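Local coordinates for amide synthase (Vibrio cholerae, PDB 1L5A), which acts as a stand-alone nonribosomal peptide synthetase condensation enzyme, an amide synthase that probably forms an amide bond in the assembly of the siderophore vibriobactin, at residues V23-R28 with L351-S356; S47-F52 with A156-Y161; M275-P280 with R310-Q315; E360-T365 with A383-S388. All blocks are in the same frame, centred on the assembly; numbering follows the deposited sequence.

The first strand of contact 1 opens the series, contacts 2 and 3 follow in turn, and strand 348-356 then closes contact 1 before contact 4 begins. Contact 1 lies in the five-stranded sheet and contact 4 at the four-stranded one, their centres about 22 Å apart, one in each half of the V-shaped, chloramphenicol acetyltransferase-like condensation fold. Contacts 2 and 4 are the most distant, with centres about 36 Å apart on opposite sides of the chain's centre. Contacts 2 and 3 touch where Y161 CE1 packs on M275 CE at 4.0 Å. By joining the five-stranded sheet, strand 348-356 carries late sequence back to the first lobe, linking the two lobes.

Contact 1. Residues V23-R28 with L351-S356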
loop_
_atom_site.group_PDB
_atom_site.type_symbol
_atom_site.label_atom_id
_atom_site.label_comp_id
_atom_site.label_asym_id
_atom_site.label_seq_id
_atom_site.Cartn_x
_atom_site.Cartn_y
_atom_site.Cartn_z
ATOM N N VAL A 23 19.351 2.139 -28.573
ATOM C CA VAL A 23 19.178 3.446 -27.951
ATOM C C VAL A 23 20.573 4.061 -27.845
ATOM O O VAL A 23 21.455 3.539 -27.152
ATOM C CB VAL A 23 18.581 3.345 -26.528
ATOM C CG1 VAL A 23 18.115 4.717 -26.069
ATOM C CG2 VAL A 23 17.438 2.370 -26.505
ATOM N N ALA A 24 20.786 5.158 -28.548
ATOM C CA ALA A 24 22.084 5.811 -28.495
ATOM C C ALA A 24 21.948 7.318 -28.355
ATOM O O ALA A 24 21.125 7.956 -29.029
ATOM C CB ALA A 24 22.921 5.463 -29.749
ATOM N N HIS A 25 22.742 7.878 -27.449
ATOM C CA HIS A 25 22.760 9.316 -27.225
ATOM C C HIS A 25 24.197 9.816 -27.319
ATOM O O HIS A 25 25.144 9.079 -27.073
ATOM C CB HIS A 25 22.218 9.674 -25.842
ATOM C CG HIS A 25 20.734 9.546 -25.703
ATOM N ND1 HIS A 25 20.000 10.352 -24.858
ATOM C CD2 HIS A 25 19.848 8.695 -26.275
ATOM C CE1 HIS A 25 18.727 10.004 -24.916
ATOM N NE2 HIS A 25 18.608 9.001 -25.768
ATOM N N SER A 26 24.364 11.068 -27.697
ATOM C CA SER A 26 25.689 11.635 -27.739
ATOM C C SER A 26 25.583 12.904 -26.929
ATOM O O SER A 26 24.586 13.635 -27.009
ATOM C CB SER A 26 26.134 11.945 -29.168
ATOM O OG SER A 26 25.418 13.028 -29.706
ATOM N N LEU A 27 26.599 13.139 -26.109
ATOM C CA LEU A 27 26.642 14.331 -25.283
ATOM C C LEU A 27 27.840 15.134 -25.750
ATOM O O LEU A 27 28.945 14.600 -25.914
ATOM C CB LEU A 27 26.789 13.946 -23.809
ATOM C CG LEU A 27 25.625 13.161 -23.189
ATOM C CD1 LEU A 27 25.911 12.903 -21.714
ATOM C CD2 LEU A 27 24.322 13.942 -23.356
ATOM N N ARG A 28 27.624 16.410 -26.016
ATOM C CA ARG A 28 28.726 17.240 -26.455
ATOM C C ARG A 28 28.874 18.304 -25.402
ATOM O O ARG A 28 27.956 19.099 -25.150
ATOM C CB ARG A 28 28.461 17.870 -27.824
ATOM C CG ARG A 28 29.750 18.308 -28.536
ATOM C CD ARG A 28 29.489 18.799 -29.957
ATOM N NE ARG A 28 28.823 20.099 -29.987
ATOM C CZ ARG A 28 29.463 21.261 -29.946
ATOM N NH1 ARG A 28 30.791 21.282 -29.881
ATOM N NH2 ARG A 28 28.775 22.398 -29.959
ATOM N N LEU A 351 22.737 17.616 -26.342
ATOM C CA LEU A 351 22.377 16.204 -26.371
ATOM C C LEU A 351 21.834 15.840 -27.740
ATOM O O LEU A 351 21.097 16.616 -28.349
ATOM C CB LEU A 351 21.324 15.935 -25.298
ATOM C CG LEU A 351 20.962 14.495 -24.937
ATOM C CD1 LEU A 351 20.253 14.490 -23.572
ATOM C CD2 LEU A 351 20.107 13.878 -26.029
ATOM N N LYS A 352 22.200 14.675 -28.251
ATOM C CA LYS A 352 21.683 14.286 -29.555
ATOM C C LYS A 352 21.269 12.815 -29.560
ATOM O O LYS A 352 22.071 11.921 -29.248
ATOM C CB LYS A 352 22.725 14.567 -30.648
ATOM C CG LYS A 352 22.142 14.629 -32.076
ATOM C CD LYS A 352 23.252 14.709 -33.172
ATOM C CE LYS A 352 22.698 14.628 -34.610
ATOM N NZ LYS A 352 23.711 14.053 -35.539
ATOM N N VAL A 353 19.998 12.579 -29.879
ATOM C CA VAL A 353 19.441 11.231 -29.956
ATOM C C VAL A 353 19.894 10.642 -31.293
ATOM O O VAL A 353 19.483 11.118 -32.340
ATOM C CB VAL A 353 17.892 11.271 -29.899
ATOM C CG1 VAL A 353 17.330 9.879 -30.060
ATOM C CG2 VAL A 353 17.425 11.883 -28.575
ATOM N N LEU A 354 20.752 9.624 -31.250
ATOM C CA LEU A 354 21.294 9.007 -32.456
ATOM C C LEU A 354 20.528 7.782 -32.884
ATOM O O LEU A 354 20.615 7.364 -34.046
ATOM C CB LEU A 354 22.751 8.607 -32.242
ATOM C CG LEU A 354 23.709 9.747 -31.945
ATOM C CD1 LEU A 354 25.099 9.184 -31.681
ATOM C CD2 LEU A 354 23.721 10.704 -33.121
ATOM N N ALA A 355 19.805 7.194 -31.934
ATOM C CA ALA A 355 18.989 6.014 -32.184
ATOM C C ALA A 355 17.957 5.899 -31.067
ATOM O O ALA A 355 18.246 6.238 -29.906
ATOM C CB ALA A 355 19.866 4.769 -32.222
ATOM N N SER A 356 16.751 5.440 -31.407
ATOM C CA SER A 356 15.715 5.279 -30.389
ATOM C C SER A 356 14.569 4.380 -30.789
ATOM O O SER A 356 13.407 4.716 -30.581
ATOM C CB SER A 356 15.155 6.627 -29.960
ATOM O OG SER A 356 14.655 7.317 -31.079
#
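S26 and K352 face each other as a hydrogen-bonded antiparallel pair, and S26 gives up more surface here than any other residue. Its N bonds to K352 O and its O accepts from K352 N, both bonds 2.9 Å long. The side chain lies on the same face of the sheet as that of A24: with chi1 at 70°, OG sits in the crowded position between backbone N and carbonyl carbon and comes within 3.2 Å of K352 CB, while S26 CB meets L354 CD1 at 3.9 Å. Further back, A24 marks a classic beta bulge. L354 and A355 both stand opposite it, and A24 O is gripped by L354 N at 2.8 Å and by A355 N at 3.3 Å, both donors reaching it from one face of the carbonyl plane. A24 CB packs equally close to the CB atoms of L354 and A355. On the other face L351 lies beside L27, pointing the same way, its CG 3.8 Å from L27 CD2, and its CD2 comes obliquely to H25 ND1 at 3.7 Å, the nitrogen that bonds E138. Strand 22-30 runs between strand 117-125 and the outermost strand 348-356, whose late place in the chain is consistent with the crossover between lobes known in condensation domains. Helix 131-150 covers H25, L27 and L351, whereas helix 82-94 packs on A24, S26 and L354.

Contact 2. Residues S47-F52 with A156-Y161; sequences SEIDLF and AAFKPY
E48 and D50 reach F158 and Y161 with similar first torsions, CG anti to the carbonyl carbon in both (chi1 -62° and -72°), and from there each carboxylate takes a backbone N-H of the facing loop. The two loops run nearly the same way, so the bonds fall one after the other. E48, its chain extended beyond CG, passes A157, with CD 3.3 Å from A157 CB. Its OE1 accepts from F158 N at 3.0 Å, the donor standing well above the carboxylate plane. The other oxygen, OE2, is held by R140 and H144 of helix 131-150, so the carboxylate is gripped at both oxygens. D50 behaves differently: OD2 receives Y161 N at 3.1 Å on its anti lone pair, turned away from OD1, which pairs with R53. P160 lies close by, its CB 3.4 Å from D50 OD2.

Apolar groups fill in beside these bonds. L51 lays CD1 over one face of the Y161 ring, 3.7 Å from the centroid, a CH-pi contact, and CD2 also reaches the ring at CE1. I49 runs side by side with F158, I49 CG1 touching F158 CD1 at 3.9 Å. The R140 side chain also touches F158.

K159 shares a backbone hydrogen bond with N270, and F158 packs on P272. What results is a joint between the loop after helix 35-47 and the one entering helix 161-172, within the chloramphenicol acetyltransferase-like N-terminal lobe of the condensation fold, beside a loop that probably corresponds to the family's floor loop.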
loop_
_atom_site.group_PDB
_atom_site.type_symbol
_atom_site.label_atom_id
_atom_site.label_comp_id
_atom_site.label_asym_id
_atom_site.label_seq_id
_atom_site.Cartn_x
_atom_site.Cartn_y
_atom_site.Cartn_z
ATOM N N SER A 47 29.168 1.459 -13.373
ATOM C CA SER A 47 29.313 0.364 -12.406
ATOM C C SER A 47 28.050 0.131 -11.632
ATOM O O SER A 47 27.741 -0.993 -11.262
ATOM C CB SER A 47 30.416 0.652 -11.408
ATOM O OG SER A 47 31.655 0.603 -12.087
ATOM N N GLU A 48 27.316 1.206 -11.391
ATOM C CA GLU A 48 26.077 1.128 -10.639
ATOM C C GLU A 48 24.899 0.510 -11.394
ATOM O O GLU A 48 23.887 0.178 -10.773
ATOM C CB GLU A 48 25.689 2.522 -10.150
ATOM C CG GLU A 48 26.701 3.177 -9.198
ATOM C CD GLU A 48 26.243 4.545 -8.735
ATOM O OE1 GLU A 48 25.035 4.842 -8.869
ATOM O OE2 GLU A 48 27.080 5.319 -8.228
ATOM N N ILE A 49 25.022 0.349 -12.715
ATOM C CA ILE A 49 23.924 -0.188 -13.516
ATOM C C ILE A 49 24.097 -1.661 -13.800
ATOM O O ILE A 49 24.733 -2.032 -14.774
ATOM C CB ILE A 49 23.807 0.568 -14.859
ATOM C CG1 ILE A 49 23.832 2.072 -14.603
ATOM C CG2 ILE A 49 22.497 0.204 -15.569
ATOM C CD1 ILE A 49 23.657 2.900 -15.861
ATOM N N ASP A 50 23.517 -2.507 -12.963
ATOM C CA ASP A 50 23.655 -3.945 -13.140
ATOM C C ASP A 50 23.214 -4.486 -14.491
ATOM O O ASP A 50 23.852 -5.375 -15.052
ATOM C CB ASP A 50 22.885 -4.682 -12.058
ATOM C CG ASP A 50 23.546 -4.588 -10.709
ATOM O OD1 ASP A 50 24.784 -4.501 -10.671
ATOM O OD2 ASP A 50 22.829 -4.625 -9.683
ATOM N N LEU A 51 22.118 -3.963 -15.016
ATOM C CA LEU A 51 21.615 -4.463 -16.283
ATOM C C LEU A 51 22.602 -4.252 -17.450
ATOM O O LEU A 51 22.583 -5.013 -18.411
ATOM C CB LEU A 51 20.242 -3.843 -16.584
ATOM C CG LEU A 51 19.321 -4.689 -17.461
ATOM C CD1 LEU A 51 19.167 -6.096 -16.871
ATOM C CD2 LEU A 51 17.971 -4.003 -17.580
ATOM N N PHE A 52 23.460 -3.241 -17.388
ATOM C CA PHE A 52 24.422 -3.071 -18.472
ATOM C C PHE A 52 25.396 -4.264 -18.527
ATOM O O PHE A 52 26.219 -4.341 -19.432
ATOM C CB PHE A 52 25.247 -1.790 -18.307
ATOM C CG PHE A 52 24.527 -0.540 -18.679
ATOM C CD1 PHE A 52 25.198 0.678 -18.668
ATOM C CD2 PHE A 52 23.174 -0.557 -18.989
ATOM C CE1 PHE A 52 24.535 1.861 -18.949
ATOM C CE2 PHE A 52 22.495 0.625 -19.270
ATOM C CZ PHE A 52 23.179 1.838 -19.247
ATOM N N ALA A 156 23.802 8.432 -2.836
ATOM C CA ALA A 156 23.564 7.024 -3.044
ATOM C C ALA A 156 23.555 6.571 -4.496
ATOM O O ALA A 156 23.155 7.298 -5.415
ATOM C CB ALA A 156 22.275 6.622 -2.367
ATOM N N ALA A 157 24.008 5.336 -4.658
ATOM C CA ALA A 157 24.102 4.640 -5.922
ATOM C C ALA A 157 22.746 4.036 -6.316
ATOM O O ALA A 157 21.836 3.939 -5.496
ATOM C CB ALA A 157 25.119 3.530 -5.784
ATOM N N PHE A 158 22.624 3.631 -7.573
ATOM C CA PHE A 158 21.404 3.000 -8.050
ATOM C C PHE A 158 21.250 1.716 -7.232
ATOM O O PHE A 158 22.249 1.105 -6.860
ATOM C CB PHE A 158 21.555 2.639 -9.530
ATOM C CG PHE A 158 21.577 3.827 -10.454
ATOM C CD1 PHE A 158 22.585 3.961 -11.414
ATOM C CD2 PHE A 158 20.565 4.784 -10.409
ATOM C CE1 PHE A 158 22.584 5.030 -12.315
ATOM C CE2 PHE A 158 20.548 5.857 -11.306
ATOM C CZ PHE A 158 21.563 5.985 -12.265
ATOM N N LYS A 159 20.020 1.311 -6.946
ATOM C CA LYS A 159 19.793 0.079 -6.199
ATOM C C LYS A 159 20.099 -1.063 -7.176
ATOM O O LYS A 159 20.017 -0.881 -8.380
ATOM C CB LYS A 159 18.333 -0.012 -5.765
ATOM C CG LYS A 159 17.814 1.179 -4.953
ATOM C CD LYS A 159 17.999 0.984 -3.461
ATOM C CE LYS A 159 17.490 2.196 -2.670
ATOM N NZ LYS A 159 16.052 2.563 -2.917
ATOM N N PRO A 160 20.465 -2.250 -6.671
ATOM C CA PRO A 160 20.754 -3.352 -7.598
ATOM C C PRO A 160 19.541 -3.750 -8.404
ATOM O O PRO A 160 18.416 -3.592 -7.941
ATOM C CB PRO A 160 21.233 -4.486 -6.678
ATOM C CG PRO A 160 20.745 -4.095 -5.315
ATOM C CD PRO A 160 20.843 -2.607 -5.291
ATOM N N TYR A 161 19.771 -4.260 -9.612
ATOM C CA TYR A 161 18.670 -4.668 -10.479
ATOM C C TYR A 161 17.871 -5.761 -9.785
ATOM O O TYR A 161 16.661 -5.860 -9.964
ATOM C CB TYR A 161 19.195 -5.185 -11.830
ATOM C CG TYR A 161 18.095 -5.517 -12.842
ATOM C CD1 TYR A 161 17.276 -4.514 -13.363
ATOM C CD2 TYR A 161 17.891 -6.823 -13.286
ATOM C CE1 TYR A 161 16.304 -4.798 -14.286
ATOM C CE2 TYR A 161 16.911 -7.117 -14.230
ATOM C CZ TYR A 161 16.126 -6.097 -14.725
ATOM O OH TYR A 161 15.196 -6.346 -15.707
#

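Contact 3. Residues M275-P280 with R310-Q315; sequences MVNSLP and RYRIEQ
N277 and S278 run past R312 and I313 almost at right angles, the end-to-end directions of the two segments differing by 82°. The strand starts at N277, and R312 is the N-cap residue before helix 313-319. N277 sits at the crossing with a two-pronged amide. OD1 takes I313 N at 3.1 Å, a nearly straight bond (165°) on a lone pair in the carbonyl plane, while ND2 donates to Y311 O at 2.8 Å and also to G309 O. The R312 chain, bent at chi2 and chi3, passes N277 in the opposite direction and brings its guanidinium under that same OD1, which lies 3.2 Å above the group's centre. From the guanidinium, NH1 forms a salt bridge to E314 OE1 at 2.9 Å; NH2 lies at V276 O, modelled too short to read closely, with a weak bond to M275 O. One water joins R312 NE to M275 O. I313 CB lies next to S278 O, and I313 CD1 meets P280 CD tip to tip at 3.9 Å.

D130, the aspartate of the family's HHxxxDG signature, bonds the N-H groups of M275 and V276. Strand 255-260 pairs with this strand and sends W257 against P280 and I313. M275 packs on helix 161-172, L279 on helix 175-189.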
loop_
_atom_site.group_PDB
_atom_site.type_symbol
_atom_site.label_atom_id
_atom_site.label_comp_id
_atom_site.label_asym_id
_atom_site.label_seq_id
_atom_site.Cartn_x
_atom_site.Cartn_y
_atom_site.Cartn_z
ATOM N N MET A 275 11.427 -0.640 -18.305
ATOM C CA MET A 275 10.186 -0.752 -17.558
ATOM C C MET A 275 8.990 -0.089 -18.238
ATOM O O MET A 275 7.851 -0.373 -17.887
ATOM C CB MET A 275 10.365 -0.167 -16.142
ATOM C CG MET A 275 11.293 -0.952 -15.227
ATOM S SD MET A 275 13.037 -0.414 -15.259
ATOM C CE MET A 275 13.753 -1.684 -14.218
ATOM N N VAL A 276 9.250 0.784 -19.207
ATOM C CA VAL A 276 8.186 1.502 -19.876
ATOM C C VAL A 276 7.121 0.541 -20.427
ATOM O O VAL A 276 7.429 -0.551 -20.915
ATOM C CB VAL A 276 8.772 2.439 -20.998
ATOM C CG1 VAL A 276 9.360 1.630 -22.157
ATOM C CG2 VAL A 276 7.716 3.359 -21.483
ATOM N N ASN A 277 5.863 0.954 -20.338
ATOM C CA ASN A 277 4.748 0.120 -20.778
ATOM C C ASN A 277 3.802 0.967 -21.611
ATOM O O ASN A 277 3.442 2.090 -21.231
ATOM C CB ASN A 277 4.043 -0.435 -19.535
ATOM C CG ASN A 277 3.018 -1.515 -19.848
ATOM O OD1 ASN A 277 3.147 -2.247 -20.822
ATOM N ND2 ASN A 277 2.009 -1.641 -18.984
ATOM N N SER A 278 3.413 0.437 -22.761
ATOM C CA SER A 278 2.510 1.142 -23.676
ATOM C C SER A 278 1.065 0.822 -23.341
ATOM O O SER A 278 0.656 -0.341 -23.341
ATOM C CB SER A 278 2.800 0.722 -25.113
ATOM O OG SER A 278 4.131 1.024 -25.459
ATOM N N LEU A 279 0.281 1.855 -23.087
ATOM C CA LEU A 279 -1.108 1.641 -22.719
ATOM C C LEU A 279 -2.086 2.454 -23.547
ATOM O O LEU A 279 -1.800 3.580 -23.962
ATOM C CB LEU A 279 -1.306 1.965 -21.227
ATOM C CG LEU A 279 -0.376 1.185 -20.290
ATOM C CD1 LEU A 279 -0.406 1.791 -18.885
ATOM C CD2 LEU A 279 -0.787 -0.253 -20.272
ATOM N N PRO A 280 -3.265 1.881 -23.812
ATOM C CA PRO A 280 -4.231 2.642 -24.602
ATOM C C PRO A 280 -5.217 3.440 -23.738
ATOM O O PRO A 280 -5.759 2.928 -22.769
ATOM C CB PRO A 280 -4.901 1.553 -25.445
ATOM C CG PRO A 280 -4.944 0.403 -24.494
ATOM C CD PRO A 280 -3.567 0.438 -23.851
ATOM N N ARG A 310 1.208 -1.154 -14.201
ATOM C CA ARG A 310 2.292 -2.106 -14.043
ATOM C C ARG A 310 1.941 -3.429 -14.700
ATOM O O ARG A 310 2.804 -4.322 -14.831
ATOM C CB ARG A 310 2.588 -2.303 -12.547
ATOM C CG ARG A 310 3.778 -3.170 -12.241
ATOM C CD ARG A 310 4.267 -2.977 -10.821
ATOM N NE ARG A 310 5.586 -3.583 -10.633
ATOM C CZ ARG A 310 6.444 -3.226 -9.682
ATOM N NH1 ARG A 310 6.131 -2.261 -8.823
ATOM N NH2 ARG A 310 7.617 -3.827 -9.587
ATOM N N TYR A 311 0.677 -3.565 -15.111
ATOM C CA TYR A 311 0.230 -4.797 -15.784
ATOM C C TYR A 311 0.727 -4.659 -17.232
ATOM O O TYR A 311 0.398 -3.711 -17.943
ATOM C CB TYR A 311 -1.309 -4.916 -15.722
ATOM C CG TYR A 311 -1.856 -6.323 -15.934
ATOM C CD1 TYR A 311 -1.745 -7.301 -14.944
ATOM C CD2 TYR A 311 -2.466 -6.676 -17.140
ATOM C CE1 TYR A 311 -2.227 -8.595 -15.150
ATOM C CE2 TYR A 311 -2.947 -7.954 -17.360
ATOM C CZ TYR A 311 -2.828 -8.915 -16.369
ATOM O OH TYR A 311 -3.294 -10.190 -16.622
ATOM N N ARG A 312 1.569 -5.586 -17.646
ATOM C CA ARG A 312 2.143 -5.555 -18.987
ATOM C C ARG A 312 1.145 -5.659 -20.146
ATOM O O ARG A 312 0.265 -6.532 -20.173
ATOM C CB ARG A 312 3.190 -6.665 -19.100
ATOM C CG ARG A 312 4.487 -6.367 -18.350
ATOM C CD ARG A 312 5.474 -5.810 -19.332
ATOM N NE ARG A 312 5.857 -4.431 -19.076
ATOM C CZ ARG A 312 6.109 -3.554 -20.041
ATOM N NH1 ARG A 312 6.010 -3.914 -21.311
ATOM N NH2 ARG A 312 6.465 -2.321 -19.733
ATOM N N ILE A 313 1.299 -4.758 -21.110
ATOM C CA ILE A 313 0.436 -4.750 -22.277
ATOM C C ILE A 313 0.584 -6.080 -23.021
ATOM O O ILE A 313 -0.364 -6.565 -23.633
ATOM C CB ILE A 313 0.788 -3.571 -23.224
ATOM C CG1 ILE A 313 -0.234 -3.489 -24.362
ATOM C CG2 ILE A 313 2.200 -3.744 -23.788
ATOM C CD1 ILE A 313 -1.578 -2.928 -23.954
ATOM N N GLU A 314 1.770 -6.677 -22.965
ATOM C CA GLU A 314 1.982 -7.954 -23.634
ATOM C C GLU A 314 1.050 -8.952 -22.999
ATOM O O GLU A 314 0.490 -9.820 -23.677
ATOM C CB GLU A 314 3.429 -8.448 -23.473
ATOM C CG GLU A 314 4.494 -7.598 -24.170
ATOM C CD GLU A 314 4.870 -6.345 -23.391
ATOM O OE1 GLU A 314 4.453 -6.236 -22.216
ATOM O OE2 GLU A 314 5.600 -5.484 -23.943
ATOM N N GLN A 315 0.889 -8.819 -21.681
ATOM C CA GLN A 315 0.021 -9.705 -20.906
ATOM C C GLN A 315 -1.418 -9.437 -21.329
ATOM O O GLN A 315 -2.187 -10.368 -21.545
ATOM C CB GLN A 315 0.183 -9.450 -19.400
ATOM C CG GLN A 315 -0.644 -10.398 -18.532
ATOM C CD GLN A 315 -0.233 -11.824 -18.771
ATOM O OE1 GLN A 315 0.935 -12.179 -18.595
ATOM N NE2 GLN A 315 -1.180 -12.654 -19.189
HETATM O O HOH W 1 7.329 -3.057 -17.089
#

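Contact 4. Residues E360-T365 with A383-S388; sequences EGINFT and ASYPQS
The Y385 ring lies between I362 on one face and P386 on the other. I362 CB stands over the centre, a CH-pi contact 3.5 Å from the centroid and 10° off the ring normal; P386 CD lies 3.6 Å above the opposite face, toward the rim. Around CB, the branches of I362 spread over the ring: CG2 falls near CE1 at 3.6 Å, and CD1 reaches CE2 at 3.7 Å. With Y385 CG anti to the backbone N (chi1 -170°), the ring starts beside G361, whose O is 3.6 Å from Y385 CB and whose C approaches the ring obliquely.

Strands 362-368 and 374-381 are antiparallel neighbours in the four-stranded sheet of the C-terminal lobe, and the contact is made where the chain leaves the second strand and turns into helix 387-409. D381 begins that exit with an Asx turn, OD1 accepting from A383 N.

G361 has a positive phi of 70°. Its N donates to S384 OG at 3.0 Å, the one hydrogen bond across the two segments and almost linear. That hydroxyl is also bonded to D381 OD2. H393 of helix 387-409 packs on both I362 and Y385, and Y385 OH has a weak hydrogen bond to E250.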
loop_
_atom_site.group_PDB
_atom_site.type_symbol
_atom_site.label_atom_id
_atom_site.label_comp_id
_atom_site.label_asym_id
_atom_site.label_seq_id
_atom_site.Cartn_x
_atom_site.Cartn_y
_atom_site.Cartn_z
ATOM N N GLU A 360 6.530 3.472 -35.739
ATOM C CA GLU A 360 5.419 2.680 -36.238
ATOM C C GLU A 360 4.166 3.546 -36.111
ATOM O O GLU A 360 3.929 4.142 -35.069
ATOM C CB GLU A 360 5.296 1.396 -35.424
ATOM C CG GLU A 360 4.726 0.217 -36.193
ATOM C CD GLU A 360 4.887 -1.110 -35.444
ATOM O OE1 GLU A 360 6.038 -1.444 -35.066
ATOM O OE2 GLU A 360 3.866 -1.816 -35.238
ATOM N N GLY A 361 3.377 3.634 -37.177
ATOM C CA GLY A 361 2.182 4.457 -37.136
ATOM C C GLY A 361 2.548 5.930 -37.097
ATOM O O GLY A 361 3.545 6.342 -37.679
ATOM N N ILE A 362 1.728 6.746 -36.450
ATOM C CA ILE A 362 2.042 8.155 -36.341
ATOM C C ILE A 362 2.328 8.437 -34.862
ATOM O O ILE A 362 1.720 7.845 -33.969
ATOM C CB ILE A 362 0.893 9.032 -36.839
ATOM C CG1 ILE A 362 1.360 10.494 -36.894
ATOM C CG2 ILE A 362 -0.311 8.868 -35.932
ATOM C CD1 ILE A 362 0.348 11.458 -37.425
ATOM N N ASN A 363 3.268 9.337 -34.613
ATOM C CA ASN A 363 3.701 9.669 -33.261
ATOM C C ASN A 363 3.728 11.191 -33.016
ATOM O O ASN A 363 4.242 11.960 -33.840
ATOM C CB ASN A 363 5.100 9.082 -33.076
ATOM C CG ASN A 363 5.581 9.115 -31.642
ATOM O OD1 ASN A 363 5.576 8.088 -30.952
ATOM N ND2 ASN A 363 6.017 10.290 -31.184
ATOM N N PHE A 364 3.148 11.627 -31.902
ATOM C CA PHE A 364 3.161 13.038 -31.551
ATOM C C PHE A 364 4.103 13.137 -30.369
ATOM O O PHE A 364 3.911 12.464 -29.358
ATOM C CB PHE A 364 1.761 13.534 -31.169
ATOM C CG PHE A 364 0.768 13.399 -32.277
ATOM C CD1 PHE A 364 -0.207 12.407 -32.239
ATOM C CD2 PHE A 364 0.870 14.197 -33.409
ATOM C CE1 PHE A 364 -1.065 12.201 -33.320
ATOM C CE2 PHE A 364 0.018 14.001 -34.494
ATOM C CZ PHE A 364 -0.950 12.999 -34.453
ATOM N N THR A 365 5.137 13.951 -30.502
ATOM C CA THR A 365 6.094 14.091 -29.427
ATOM C C THR A 365 6.291 15.528 -28.980
ATOM O O THR A 365 6.366 16.453 -29.782
ATOM C CB THR A 365 7.433 13.488 -29.819
ATOM O OG1 THR A 365 7.374 12.070 -29.632
ATOM C CG2 THR A 365 8.552 14.070 -28.976
ATOM N N ALA A 383 5.647 3.334 -43.992
ATOM C CA ALA A 383 5.434 1.921 -44.282
ATOM C C ALA A 383 4.297 1.336 -43.435
ATOM O O ALA A 383 3.893 0.192 -43.629
ATOM C CB ALA A 383 6.715 1.145 -44.025
ATOM N N SER A 384 3.790 2.111 -42.486
ATOM C CA SER A 384 2.705 1.627 -41.637
ATOM C C SER A 384 1.743 2.752 -41.268
ATOM O O SER A 384 0.977 2.633 -40.310
ATOM C CB SER A 384 3.267 1.007 -40.351
ATOM O OG SER A 384 3.952 1.985 -39.574
ATOM N N TYR A 385 1.793 3.852 -42.015
ATOM C CA TYR A 385 0.910 4.977 -41.745
ATOM C C TYR A 385 0.853 5.824 -43.006
ATOM O O TYR A 385 1.873 6.205 -43.548
ATOM C CB TYR A 385 1.431 5.801 -40.572
ATOM C CG TYR A 385 0.435 6.825 -40.110
ATOM C CD1 TYR A 385 -0.658 6.456 -39.317
ATOM C CD2 TYR A 385 0.526 8.149 -40.531
ATOM C CE1 TYR A 385 -1.642 7.387 -38.956
ATOM C CE2 TYR A 385 -0.459 9.085 -40.178
ATOM C CZ TYR A 385 -1.537 8.688 -39.390
ATOM O OH TYR A 385 -2.503 9.599 -39.035
ATOM N N PRO A 386 -0.357 6.133 -43.489
ATOM C CA PRO A 386 -0.544 6.932 -44.708
ATOM C C PRO A 386 0.090 8.311 -44.687
ATOM O O PRO A 386 -0.178 9.118 -43.801
ATOM C CB PRO A 386 -2.054 6.978 -44.853
ATOM C CG PRO A 386 -2.515 6.916 -43.426
ATOM C CD PRO A 386 -1.650 5.848 -42.851
ATOM N N GLN A 387 0.924 8.574 -45.687
ATOM C CA GLN A 387 1.606 9.851 -45.787
ATOM C C GLN A 387 0.706 11.071 -45.805
ATOM O O GLN A 387 1.038 12.085 -45.201
ATOM C CB GLN A 387 2.503 9.907 -47.023
ATOM C CG GLN A 387 3.069 11.314 -47.234
ATOM C CD GLN A 387 3.969 11.434 -48.435
ATOM O OE1 GLN A 387 3.654 10.929 -49.513
ATOM N NE2 GLN A 387 5.093 12.126 -48.266
ATOM N N SER A 388 -0.423 10.993 -46.499
ATOM C CA SER A 388 -1.306 12.151 -46.576
ATOM C C SER A 388 -1.836 12.541 -45.211
ATOM O O SER A 388 -1.837 13.718 -44.867
ATOM C CB SER A 388 -2.461 11.908 -47.558
ATOM O OG SER A 388 -3.214 10.755 -47.232
#